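PDB 3GG8: pyruvate kinase from Toxoplasma gondii, which catalyses the last step of glycolysis, the transfer of the phosphoryl group from phosphoenolpyruvate to ADP that yields pyruvate and ATP. Local coordinates for residues I435-A440 with V454-V459. Sequence-based numbering, arbitrary orientation.
Sequences ILALSA and VTTMQV
Met457 packs against Leu436 and Leu438 of the neighbouring parallel strand, its CB touching a methyl of each: Leu436 CD1 at 3.7 Å and Leu438 CD2 at 3.7 Å. The two leucines approach differently. Leu436 slants across the methionine, its CG set opposite the backbone N (chi1 177°) and its CD1 reaching over the neighbouring strand, whereas Leu438 runs alongside Met457 in the same direction, with CD2 4.0 Å from Met457 SD. The extended methionine then leads on to Asn471 and Val475 of helix 465-478, which also packs on Leu438. On the other face, Val454 divides its methyls, CG1 against Ala437 CB (3.8 Å) and CG2 against Ile435, where helix 421-427 packs; Ile445 of helix 442-447 covers Ser439, Thr456 and Gln458. The backbones pair through nearly straight bonds from Thr455 N to Ile435 O (2.9 Å), Ala437 N to Thr455 O and Met457 N to Ala437 O; the next, Ser439 N to Met457 O, is weak. Val459 N still binds Ser439 O at 2.8 Å, but tilted 35° from the carbonyl plane. There a water donates to Ala440 O and Val459 O and accepts from Gln458 NE2 (3.0 Å), while Gln458 OE1 is held by Arg95. The strands belong to a right-handed beta-alpha-beta unit of the alpha/beta domain, through helix 442-447. Apolar contacts thus hold the pair on both faces, and one water links the chain just beyond the strands; Thr456 OG1 is buried by the pairing without a polar partner.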
loop_
_atom_site.group_PDB
_atom_site.type_symbol
_atom_site.label_atom_id
_atom_site.label_comp_id
_atom_site.label_asym_id
_atom_site.label_seq_id
_atom_site.Cartn_x
_atom_site.Cartn_y
_atom_site.Cartn_z
ATOM N N ILE C 435 -23.644 4.179 13.671
ATOM C CA ILE C 435 -23.317 3.502 14.923
ATOM C C ILE C 435 -24.466 3.728 15.903
ATOM O O ILE C 435 -24.871 4.863 16.127
ATOM C CB ILE C 435 -21.974 4.018 15.530
ATOM C CG1 ILE C 435 -20.835 3.929 14.494
ATOM C CG2 ILE C 435 -21.621 3.265 16.817
ATOM C CD1 ILE C 435 -19.651 4.847 14.809
ATOM N N LEU C 436 -25.024 2.644 16.443
ATOM C CA LEU C 436 -25.993 2.755 17.513
ATOM C C LEU C 436 -25.335 2.290 18.809
ATOM O O LEU C 436 -25.061 1.105 18.998
ATOM C CB LEU C 436 -27.268 1.971 17.187
ATOM C CG LEU C 436 -28.410 1.887 18.216
ATOM C CD1 LEU C 436 -28.975 3.251 18.653
ATOM C CD2 LEU C 436 -29.530 0.992 17.643
ATOM N N ALA C 437 -25.031 3.256 19.662
ATOM C CA ALA C 437 -24.456 2.996 20.967
ATOM C C ALA C 437 -25.552 2.626 21.966
ATOM O O ALA C 437 -26.510 3.389 22.163
ATOM C CB ALA C 437 -23.690 4.205 21.438
ATOM N N LEU C 438 -25.409 1.455 22.590
ATOM C CA LEU C 438 -26.378 0.955 23.589
ATOM C C LEU C 438 -25.736 0.947 24.960
ATOM O O LEU C 438 -24.628 0.425 25.129
ATOM C CB LEU C 438 -26.859 -0.449 23.229
ATOM C CG LEU C 438 -27.441 -0.654 21.820
ATOM C CD1 LEU C 438 -27.500 -2.136 21.481
ATOM C CD2 LEU C 438 -28.823 -0.015 21.683
ATOM N N SER C 439 -26.421 1.534 25.939
ATOM C CA SER C 439 -25.826 1.751 27.246
ATOM C C SER C 439 -26.890 1.809 28.341
ATOM O O SER C 439 -27.997 2.292 28.127
ATOM C CB SER C 439 -24.999 3.041 27.230
ATOM O OG SER C 439 -24.159 3.144 28.363
ATOM N N ALA C 440 -26.557 1.316 29.522
ATOM C CA ALA C 440 -27.493 1.430 30.633
ATOM C C ALA C 440 -27.219 2.715 31.400
ATOM O O ALA C 440 -28.029 3.144 32.213
ATOM C CB ALA C 440 -27.410 0.204 31.540
ATOM N N VAL C 454 -22.451 8.612 15.750
ATOM C CA VAL C 454 -23.134 7.875 16.802
ATOM C C VAL C 454 -24.542 8.414 17.033
ATOM O O VAL C 454 -24.729 9.615 17.137
ATOM C CB VAL C 454 -22.314 7.912 18.139
ATOM C CG1 VAL C 454 -23.089 7.277 19.305
ATOM C CG2 VAL C 454 -20.994 7.195 17.962
ATOM N N THR C 455 -25.538 7.522 17.052
ATOM C CA THR C 455 -26.786 7.817 17.749
ATOM C C THR C 455 -26.924 6.842 18.921
ATOM O O THR C 455 -26.182 5.875 19.046
ATOM C CB THR C 455 -28.052 7.820 16.865
ATOM O OG1 THR C 455 -28.432 6.480 16.547
ATOM C CG2 THR C 455 -27.852 8.647 15.589
ATOM N N THR C 456 -27.883 7.099 19.781
ATOM C CA THR C 456 -27.814 6.559 21.108
ATOM C C THR C 456 -29.156 5.920 21.438
ATOM O O THR C 456 -30.179 6.384 20.967
ATOM C CB THR C 456 -27.370 7.715 22.036
ATOM O OG1 THR C 456 -26.102 7.414 22.653
ATOM C CG2 THR C 456 -28.416 8.126 23.014
ATOM N N MET C 457 -29.131 4.801 22.167
ATOM C CA MET C 457 -30.341 4.213 22.747
ATOM C C MET C 457 -30.025 3.735 24.174
ATOM O O MET C 457 -29.225 2.807 24.357
ATOM C CB MET C 457 -30.864 3.056 21.877
ATOM C CG MET C 457 -32.178 2.425 22.316
ATOM S SD MET C 457 -32.674 1.021 21.273
ATOM C CE MET C 457 -34.049 0.387 22.221
ATOM N N GLN C 458 -30.652 4.361 25.178
ATOM C CA GLN C 458 -30.521 3.884 26.559
ATOM C C GLN C 458 -31.229 2.552 26.747
ATOM O O GLN C 458 -32.291 2.304 26.180
ATOM C CB GLN C 458 -30.992 4.905 27.604
ATOM C CG GLN C 458 -30.537 4.533 29.036
ATOM C CD GLN C 458 -30.919 5.536 30.115
ATOM O OE1 GLN C 458 -30.868 6.744 29.904
ATOM N NE2 GLN C 458 -31.264 5.029 31.297
ATOM N N VAL C 459 -30.632 1.701 27.564
ATOM C CA VAL C 459 -31.069 0.328 27.715
ATOM C C VAL C 459 -31.134 0.041 29.232
ATOM O O VAL C 459 -30.418 0.684 30.003
ATOM C CB VAL C 459 -30.091 -0.563 26.879
ATOM C CG1 VAL C 459 -29.118 -1.358 27.748
ATOM C CG2 VAL C 459 -30.839 -1.417 25.898
HETATM O O HOH W 1 -30.637 2.375 32.569
#